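Long-range contacts in xylulose kinase (PDB 3I8B), which probably phosphorylates D-xylulose to D-xylulose 5-phosphate at the expense of ATP, as a member of the FGGY family of carbohydrate kinases: residues Thr5-Thr14 against Leu62-Gln73; Gln15-Asp23 against Ala51-Leu62. All blocks are in the same frame, centred on the assembly; numbering follows the deposited sequence.

Contact 1: Thr5-Thr14 against Leu62-Gln73; sequences TLVAGVDTST and LDDVSALAVGGQ
Strands 6-12 and 67-72 pair in parallel, from Ala8 beside Leu68 to Thr12 beside Gly72, at the centre of the N-terminal-domain sheet of the actin-like ATPase fold. Backbone bonds alternate between the strands: Val10 N reaches Ala69 O at 2.8 Å, and Val10 O receives Gly71 N at 2.7 Å, both close to straight. Ser66 N to Leu6 O adds a bond where the chain turns its corner, and a water there joins Leu6 N, Asp64 O and Ser66 OG.

The apolar contacts lie mainly on the face of Ala8, Val10 and Thr12. Ala8 CB sits 3.8 Å from Val65 CG1, while Val10 CG2 leans on Leu68 CG at 4.0 Å. Thr12 points its methyl at the partner strand, CG2 being 3.7 Å from Val70 CG1; its hydroxyl, anti to the backbone N (chi1 -175°), shares a water with Gln73 NE2. Helix 167-175 covers Leu68 and Val70. Asp11, predicted to be important for activity, points to the other face.

Past the strand ends, the side chains of Gln73 and Thr14 cross at about a right angle. Thr14 OG1, also bonded to Trp93, donates to Gln73 OE1 at 2.9 Å from above the carbonyl plane, 69° out of it.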
loop_
_atom_site.group_PDB
_atom_site.type_symbol
_atom_site.label_atom_id
_atom_site.label_comp_id
_atom_site.label_asym_id
_atom_site.label_seq_id
_atom_site.Cartn_x
_atom_site.Cartn_y
_atom_site.Cartn_z
ATOM N N THR A 5 24.758 -9.577 -15.923
ATOM C CA THR A 5 23.568 -10.134 -15.284
ATOM C C THR A 5 22.489 -9.068 -15.086
ATOM O O THR A 5 22.730 -8.030 -14.483
ATOM C CB THR A 5 23.922 -10.772 -13.944
ATOM O OG1 THR A 5 25.038 -11.644 -14.139
ATOM C CG2 THR A 5 22.731 -11.602 -13.386
ATOM N N LEU A 6 21.305 -9.343 -15.621
ATOM C CA LEU A 6 20.200 -8.403 -15.597
ATOM C C LEU A 6 19.037 -9.018 -14.823
ATOM O O LEU A 6 18.853 -10.235 -14.837
ATOM C CB LEU A 6 19.742 -8.111 -17.027
ATOM C CG LEU A 6 20.707 -7.370 -17.964
ATOM C CD1 LEU A 6 20.065 -7.182 -19.345
ATOM C CD2 LEU A 6 21.101 -6.014 -17.363
ATOM N N VAL A 7 18.271 -8.170 -14.148
ATOM C CA VAL A 7 16.983 -8.554 -13.588
ATOM C C VAL A 7 15.926 -7.595 -14.136
ATOM O O VAL A 7 16.246 -6.609 -14.829
ATOM C CB VAL A 7 16.954 -8.524 -12.027
ATOM C CG1 VAL A 7 17.916 -9.554 -11.437
ATOM C CG2 VAL A 7 17.270 -7.142 -11.515
ATOM N N ALA A 8 14.666 -7.878 -13.831
ATOM C CA ALA A 8 13.587 -7.014 -14.285
ATOM C C ALA A 8 12.633 -6.782 -13.134
ATOM O O ALA A 8 12.214 -7.727 -12.460
ATOM C CB ALA A 8 12.867 -7.634 -15.461
ATOM N N GLY A 9 12.329 -5.516 -12.886
ATOM C CA GLY A 9 11.337 -5.144 -11.898
ATOM C C GLY A 9 10.103 -4.726 -12.661
ATOM O O GLY A 9 10.160 -3.847 -13.536
ATOM N N VAL A 10 8.990 -5.384 -12.362
ATOM C CA VAL A 10 7.715 -5.043 -12.970
ATOM C C VAL A 10 6.866 -4.322 -11.939
ATOM O O VAL A 10 6.780 -4.749 -10.775
ATOM C CB VAL A 10 6.961 -6.290 -13.485
ATOM C CG1 VAL A 10 5.674 -5.882 -14.169
ATOM C CG2 VAL A 10 7.837 -7.090 -14.444
ATOM N N ASP A 11 6.264 -3.217 -12.372
ATOM C CA ASP A 11 5.348 -2.448 -11.549
ATOM C C ASP A 11 3.978 -2.400 -12.243
ATOM O O ASP A 11 3.766 -1.638 -13.186
ATOM C CB ASP A 11 5.905 -1.044 -11.325
ATOM C CG ASP A 11 4.889 -0.094 -10.712
ATOM O OD1 ASP A 11 3.821 -0.552 -10.252
ATOM O OD2 ASP A 11 5.167 1.125 -10.683
ATOM N N THR A 12 3.067 -3.260 -11.812
ATOM C CA THR A 12 1.719 -3.215 -12.366
ATOM C C THR A 12 0.821 -2.432 -11.392
ATOM O O THR A 12 0.416 -2.935 -10.348
ATOM C CB THR A 12 1.196 -4.626 -12.694
ATOM O OG1 THR A 12 -0.074 -4.538 -13.344
ATOM C CG2 THR A 12 1.078 -5.503 -11.425
ATOM N N SER A 13 0.569 -1.172 -11.723
ATOM C CA SER A 13 -0.206 -0.284 -10.865
ATOM C C SER A 13 -1.604 -0.134 -11.443
ATOM O O SER A 13 -1.895 -0.660 -12.512
ATOM C CB SER A 13 0.459 1.092 -10.787
ATOM O OG SER A 13 0.429 1.740 -12.065
ATOM N N THR A 14 -2.481 0.581 -10.740
ATOM C CA THR A 14 -3.814 0.806 -11.265
ATOM C C THR A 14 -3.732 1.376 -12.683
ATOM O O THR A 14 -4.413 0.907 -13.603
ATOM C CB THR A 14 -4.616 1.722 -10.331
ATOM O OG1 THR A 14 -4.608 1.156 -9.011
ATOM C CG2 THR A 14 -6.049 1.860 -10.817
ATOM N N LEU A 62 12.796 -9.610 -22.592
ATOM C CA LEU A 62 13.416 -10.081 -21.366
ATOM C C LEU A 62 14.228 -11.369 -21.600
ATOM O O LEU A 62 14.460 -12.141 -20.670
ATOM C CB LEU A 62 12.335 -10.356 -20.316
ATOM C CG LEU A 62 11.300 -9.262 -20.053
ATOM C CD1 LEU A 62 10.193 -9.743 -19.121
ATOM C CD2 LEU A 62 11.993 -8.036 -19.487
ATOM N N ASP A 63 14.644 -11.604 -22.838
ATOM C CA ASP A 63 15.359 -12.832 -23.178
ATOM C C ASP A 63 16.690 -12.928 -22.428
ATOM O O ASP A 63 17.207 -14.023 -22.226
ATOM C CB ASP A 63 15.658 -12.902 -24.672
ATOM C CG ASP A 63 14.420 -13.039 -25.523
ATOM O OD1 ASP A 63 13.338 -13.428 -25.010
ATOM O OD2 ASP A 63 14.551 -12.768 -26.736
ATOM N N ASP A 64 17.240 -11.782 -22.037
ATOM C CA ASP A 64 18.523 -11.747 -21.341
ATOM C C ASP A 64 18.383 -11.523 -19.835
ATOM O O ASP A 64 19.336 -11.107 -19.169
ATOM C CB ASP A 64 19.426 -10.665 -21.945
ATOM C CG ASP A 64 18.764 -9.280 -21.968
ATOM O OD1 ASP A 64 17.587 -9.152 -21.563
ATOM O OD2 ASP A 64 19.424 -8.313 -22.412
ATOM N N VAL A 65 17.201 -11.812 -19.295
ATOM C CA VAL A 65 16.926 -11.522 -17.895
ATOM C C VAL A 65 16.933 -12.796 -17.038
ATOM O O VAL A 65 16.323 -13.801 -17.409
ATOM C CB VAL A 65 15.596 -10.736 -17.753
ATOM C CG1 VAL A 65 15.216 -10.565 -16.304
ATOM C CG2 VAL A 65 15.722 -9.375 -18.456
ATOM N N SER A 66 17.621 -12.721 -15.892
ATOM C CA SER A 66 17.884 -13.860 -15.001
ATOM C C SER A 66 16.928 -14.009 -13.802
ATOM O O SER A 66 16.813 -15.086 -13.215
ATOM C CB SER A 66 19.323 -13.775 -14.488
ATOM O OG SER A 66 20.244 -14.028 -15.534
ATOM N N ALA A 67 16.257 -12.927 -13.424
ATOM C CA ALA A 67 15.229 -13.003 -12.385
ATOM C C ALA A 67 14.282 -11.832 -12.560
ATOM O O ALA A 67 14.682 -10.786 -13.061
ATOM C CB ALA A 67 15.853 -12.980 -10.999
ATOM N N LEU A 68 13.026 -12.021 -12.143
ATOM C CA LEU A 68 11.998 -11.009 -12.315
ATOM C C LEU A 68 11.066 -11.009 -11.096
ATOM O O LEU A 68 10.784 -12.071 -10.524
ATOM C CB LEU A 68 11.211 -11.302 -13.597
ATOM C CG LEU A 68 10.009 -10.438 -13.980
ATOM C CD1 LEU A 68 9.864 -10.445 -15.501
ATOM C CD2 LEU A 68 8.695 -10.888 -13.319
ATOM N N ALA A 69 10.618 -9.819 -10.699
ATOM C CA ALA A 69 9.633 -9.658 -9.624
ATOM C C ALA A 69 8.561 -8.663 -10.025
ATOM O O ALA A 69 8.842 -7.667 -10.699
ATOM C CB ALA A 69 10.295 -9.185 -8.344
ATOM N N VAL A 70 7.332 -8.922 -9.588
ATOM C CA VAL A 70 6.228 -8.018 -9.871
ATOM C C VAL A 70 5.761 -7.316 -8.599
ATOM O O VAL A 70 5.375 -7.960 -7.625
ATOM C CB VAL A 70 5.046 -8.764 -10.486
ATOM C CG1 VAL A 70 3.913 -7.802 -10.789
ATOM C CG2 VAL A 70 5.487 -9.494 -11.730
ATOM N N GLY A 71 5.825 -5.990 -8.603
ATOM C CA GLY A 71 5.218 -5.197 -7.553
ATOM C C GLY A 71 3.840 -4.810 -8.063
ATOM O O GLY A 71 3.708 -4.423 -9.222
ATOM N N GLY A 72 2.812 -4.925 -7.223
ATOM C CA GLY A 72 1.459 -4.701 -7.684
ATOM C C GLY A 72 0.615 -3.795 -6.804
ATOM O O GLY A 72 0.840 -3.687 -5.587
ATOM N N GLN A 73 -0.369 -3.147 -7.418
ATOM C CA GLN A 73 -1.385 -2.443 -6.634
ATOM C C GLN A 73 -1.965 -3.442 -5.619
ATOM O O GLN A 73 -2.237 -4.587 -5.967
ATOM C CB GLN A 73 -2.486 -1.881 -7.544
ATOM C CG GLN A 73 -3.000 -2.860 -8.594
ATOM C CD GLN A 73 -4.201 -2.317 -9.355
ATOM O OE1 GLN A 73 -5.089 -1.698 -8.768
ATOM N NE2 GLN A 73 -4.233 -2.545 -10.667
HETATM O O HOH W 1 20.964 -11.838 -16.976
HETATM O O HOH W 2 -2.507 -4.459 -11.828
HETATM O O HOH W 3 -5.931 -1.369 -13.226
#

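Contact 2: Gln15-Asp23 against Ala51-Leu62; sequences QSCKVRVTD and AFQEAAEQAGGL
Cys17 starts the packing of strand 16-23 on the end of helix 46-58, a sheet-to-helix interface in which Cys17, Val19 and Val21 face the helix and its C-terminal turn. Its CB meets Ala51 CB at 3.9 Å. With SG anti to the backbone N (chi1 -162°), the sulfur reaches Phe52, lying 3.6 Å from Phe52 CA and at the edge of the ring, near its plane, 5.5 Å from the centroid: a sulfur-aromatic contact. The carbonyl of Cys17 rests against the Ala55 methyl.

Val19 buries the most surface in this contact, and its two methyls divide the work. CG2 settles on the helix, 3.8 Å from Ala55 CB and also near Ala56 and Phe52; CG1 turns to the chain beyond it, 4.0 Å from both Ala59 CB and Leu62 CD2. The axes of strand 16-23 and helical segment 51-58 come within 7.3 Å, at 34° to each other, consistent with the small alanines on this side.

Val21 closes the row through CG2, which touches Leu62 CD2 at 3.9 Å and lies beside Ala59. A Schellman motif ends the helix just before Leu62: Gly60 takes positive phi, Gly61 N bonds to Ala56 O and Gly60 N to Glu57 O.

Lys18 and Arg20 point away from this helix, and Arg20 packs against helix 460-474 across the sheet. Strand 16-23 itself runs antiparallel to both its neighbours, 6-12 and 29-36.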
loop_
_atom_site.group_PDB
_atom_site.type_symbol
_atom_site.label_atom_id
_atom_site.label_comp_id
_atom_site.label_asym_id
_atom_site.label_seq_id
_atom_site.Cartn_x
_atom_site.Cartn_y
_atom_site.Cartn_z
ATOM N N GLN A 15 -2.859 2.358 -12.875
ATOM C CA GLN A 15 -2.867 3.124 -14.115
ATOM C C GLN A 15 -2.091 2.536 -15.281
ATOM O O GLN A 15 -2.464 2.760 -16.439
ATOM C CB GLN A 15 -2.440 4.568 -13.854
ATOM C CG GLN A 15 -3.549 5.371 -13.203
ATOM C CD GLN A 15 -3.057 6.679 -12.621
ATOM O OE1 GLN A 15 -3.481 7.759 -13.044
ATOM N NE2 GLN A 15 -2.158 6.594 -11.646
ATOM N N SER A 16 -1.046 1.765 -14.983
ATOM C CA SER A 16 -0.162 1.283 -16.031
ATOM C C SER A 16 0.740 0.126 -15.584
ATOM O O SER A 16 0.812 -0.215 -14.401
ATOM C CB SER A 16 0.728 2.432 -16.518
ATOM O OG SER A 16 1.709 2.758 -15.541
ATOM N N CYS A 17 1.435 -0.456 -16.559
ATOM C CA CYS A 17 2.471 -1.427 -16.287
ATOM C C CYS A 17 3.835 -0.842 -16.677
ATOM O O CYS A 17 3.994 -0.304 -17.761
ATOM C CB CYS A 17 2.215 -2.711 -17.064
ATOM S SG CYS A 17 3.145 -4.127 -16.414
ATOM N N LYS A 18 4.812 -0.953 -15.791
ATOM C CA LYS A 18 6.173 -0.521 -16.111
ATOM C C LYS A 18 7.101 -1.716 -16.021
ATOM O O LYS A 18 6.916 -2.576 -15.156
ATOM C CB LYS A 18 6.630 0.574 -15.156
ATOM C CG LYS A 18 5.881 1.886 -15.362
ATOM C CD LYS A 18 6.027 2.786 -14.166
ATOM C CE LYS A 18 5.345 4.123 -14.417
ATOM N NZ LYS A 18 5.227 4.838 -13.119
ATOM N N VAL A 19 8.083 -1.780 -16.919
ATOM C CA VAL A 19 9.085 -2.848 -16.883
ATOM C C VAL A 19 10.485 -2.243 -16.859
ATOM O O VAL A 19 10.898 -1.565 -17.800
ATOM C CB VAL A 19 8.967 -3.800 -18.087
ATOM C CG1 VAL A 19 10.102 -4.816 -18.061
ATOM C CG2 VAL A 19 7.616 -4.520 -18.087
ATOM N N ARG A 20 11.210 -2.467 -15.773
ATOM C CA ARG A 20 12.538 -1.901 -15.640
ATOM C C ARG A 20 13.633 -2.974 -15.682
ATOM O O ARG A 20 13.959 -3.613 -14.674
ATOM C CB ARG A 20 12.637 -1.090 -14.359
ATOM C CG ARG A 20 13.852 -0.170 -14.287
ATOM C CD ARG A 20 13.937 0.358 -12.876
ATOM N NE ARG A 20 14.870 1.457 -12.658
ATOM C CZ ARG A 20 16.149 1.308 -12.325
ATOM N NH1 ARG A 20 16.679 0.095 -12.230
ATOM N NH2 ARG A 20 16.902 2.378 -12.103
ATOM N N VAL A 21 14.206 -3.175 -16.858
ATOM C CA VAL A 21 15.333 -4.090 -16.966
ATOM C C VAL A 21 16.529 -3.431 -16.282
ATOM O O VAL A 21 16.909 -2.297 -16.612
ATOM C CB VAL A 21 15.634 -4.435 -18.426
ATOM C CG1 VAL A 21 16.812 -5.407 -18.512
ATOM C CG2 VAL A 21 14.388 -5.013 -19.101
ATOM N N THR A 22 17.118 -4.109 -15.307
ATOM C CA THR A 22 18.130 -3.427 -14.516
ATOM C C THR A 22 19.348 -4.281 -14.193
ATOM O O THR A 22 19.274 -5.512 -14.145
ATOM C CB THR A 22 17.522 -2.735 -13.231
ATOM O OG1 THR A 22 18.071 -3.267 -12.024
ATOM C CG2 THR A 22 16.041 -2.838 -13.200
ATOM N N ASP A 23 20.472 -3.605 -13.979
ATOM C CA ASP A 23 21.728 -4.266 -13.637
ATOM C C ASP A 23 21.639 -4.869 -12.239
ATOM O O ASP A 23 21.384 -4.160 -11.264
ATOM C CB ASP A 23 22.863 -3.250 -13.717
ATOM C CG ASP A 23 24.223 -3.878 -13.520
ATOM O OD1 ASP A 23 24.537 -4.277 -12.384
ATOM O OD2 ASP A 23 24.974 -3.967 -14.506
ATOM N N ALA A 51 -1.027 -5.037 -21.184
ATOM C CA ALA A 51 -0.143 -3.942 -20.816
ATOM C C ALA A 51 1.257 -4.453 -20.469
ATOM O O ALA A 51 2.254 -3.856 -20.885
ATOM C CB ALA A 51 -0.724 -3.126 -19.668
ATOM N N PHE A 52 1.344 -5.544 -19.709
ATOM C CA PHE A 52 2.656 -6.118 -19.414
ATOM C C PHE A 52 3.426 -6.482 -20.685
ATOM O O PHE A 52 4.610 -6.190 -20.810
ATOM C CB PHE A 52 2.570 -7.361 -18.523
ATOM C CG PHE A 52 3.851 -8.140 -18.482
ATOM C CD1 PHE A 52 4.931 -7.686 -17.732
ATOM C CD2 PHE A 52 3.987 -9.318 -19.209
ATOM C CE1 PHE A 52 6.125 -8.395 -17.706
ATOM C CE2 PHE A 52 5.170 -10.021 -19.187
ATOM C CZ PHE A 52 6.243 -9.563 -18.429
ATOM N N GLN A 53 2.742 -7.142 -21.607
ATOM C CA GLN A 53 3.355 -7.588 -22.837
ATOM C C GLN A 53 3.885 -6.411 -23.648
ATOM O O GLN A 53 4.996 -6.467 -24.143
ATOM C CB GLN A 53 2.346 -8.359 -23.674
ATOM C CG GLN A 53 2.347 -9.856 -23.434
ATOM C CD GLN A 53 2.332 -10.626 -24.747
ATOM O OE1 GLN A 53 1.592 -10.290 -25.690
ATOM N NE2 GLN A 53 3.159 -11.656 -24.822
ATOM N N GLU A 54 3.079 -5.354 -23.763
ATOM C CA GLU A 54 3.447 -4.178 -24.545
ATOM C C GLU A 54 4.582 -3.426 -23.859
ATOM O O GLU A 54 5.504 -2.936 -24.511
ATOM C CB GLU A 54 2.226 -3.263 -24.742
ATOM C CG GLU A 54 2.534 -1.918 -25.413
ATOM C CD GLU A 54 1.416 -0.894 -25.235
ATOM O OE1 GLU A 54 0.227 -1.309 -25.153
ATOM O OE2 GLU A 54 1.730 0.324 -25.183
ATOM N N ALA A 55 4.520 -3.364 -22.533
ATOM C CA ALA A 55 5.557 -2.728 -21.726
ATOM C C ALA A 55 6.881 -3.458 -21.859
ATOM O O ALA A 55 7.932 -2.823 -22.024
ATOM C CB ALA A 55 5.137 -2.679 -20.255
ATOM N N ALA A 56 6.837 -4.790 -21.763
ATOM C CA ALA A 56 8.052 -5.610 -21.876
ATOM C C ALA A 56 8.699 -5.517 -23.269
ATOM O O ALA A 56 9.925 -5.487 -23.400
ATOM C CB ALA A 56 7.745 -7.070 -21.531
ATOM N N GLU A 57 7.864 -5.495 -24.304
ATOM C CA GLU A 57 8.335 -5.320 -25.673
ATOM C C GLU A 57 9.028 -3.967 -25.837
ATOM O O GLU A 57 10.084 -3.876 -26.457
ATOM C CB GLU A 57 7.169 -5.450 -26.662
ATOM C CG GLU A 57 6.792 -6.890 -26.975
ATOM C CD GLU A 57 7.958 -7.661 -27.594
ATOM O OE1 GLU A 57 8.295 -7.414 -28.776
ATOM O OE2 GLU A 57 8.541 -8.518 -26.903
ATOM N N GLN A 58 8.421 -2.919 -25.290
ATOM C CA GLN A 58 9.008 -1.587 -25.342
ATOM C C GLN A 58 10.350 -1.552 -24.615
ATOM O O GLN A 58 11.247 -0.792 -24.985
ATOM C CB GLN A 58 8.058 -0.527 -24.760
ATOM C CG GLN A 58 8.592 0.894 -24.956
ATOM C CD GLN A 58 7.642 1.974 -24.490
ATOM O OE1 GLN A 58 7.187 2.799 -25.284
ATOM N NE2 GLN A 58 7.345 1.986 -23.202
ATOM N N ALA A 59 10.475 -2.384 -23.582
ATOM C CA ALA A 59 11.714 -2.495 -22.821
ATOM C C ALA A 59 12.713 -3.438 -23.500
ATOM O O ALA A 59 13.719 -3.797 -22.902
ATOM C CB ALA A 59 11.431 -2.977 -21.390
ATOM N N GLY A 60 12.413 -3.845 -24.730
ATOM C CA GLY A 60 13.329 -4.656 -25.518
ATOM C C GLY A 60 13.313 -6.142 -25.191
ATOM O O GLY A 60 14.280 -6.861 -25.460
ATOM N N GLY A 61 12.213 -6.618 -24.615
ATOM C CA GLY A 61 12.115 -8.027 -24.274
ATOM C C GLY A 61 12.906 -8.356 -23.029
ATOM O O GLY A 61 13.598 -7.493 -22.479
ATOM N N LEU A 62 12.796 -9.610 -22.592
ATOM C CA LEU A 62 13.416 -10.081 -21.366
ATOM C C LEU A 62 14.228 -11.369 -21.600
ATOM O O LEU A 62 14.460 -12.141 -20.670
ATOM C CB LEU A 62 12.335 -10.356 -20.316
ATOM C CG LEU A 62 11.300 -9.262 -20.053
ATOM C CD1 LEU A 62 10.193 -9.743 -19.121
ATOM C CD2 LEU A 62 11.993 -8.036 -19.487
#

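In the fold
Contact 2 is nested within the chain loop closed by contact 1, and together they build part of the sheet and the helix packed on it: strands 6-12 and 16-23 form an antiparallel pair, and helix 46-58 then leads into strand 65-72. The centres of the contacts are about 8 Å apart. Val7 O to Thr22 N, at 2.7 Å, and Gly9 O to Arg20 N, at 2.8 Å, probably bond the two first segments together, and Leu62 serves both contacts. Contact 1 lies nearer the predicted catalytic site: the side chain of Gln73 is about 4 Å from that of Asp274, the predicted proton acceptor, whereas that of Cys17 in contact 2 is about 12 Å from it.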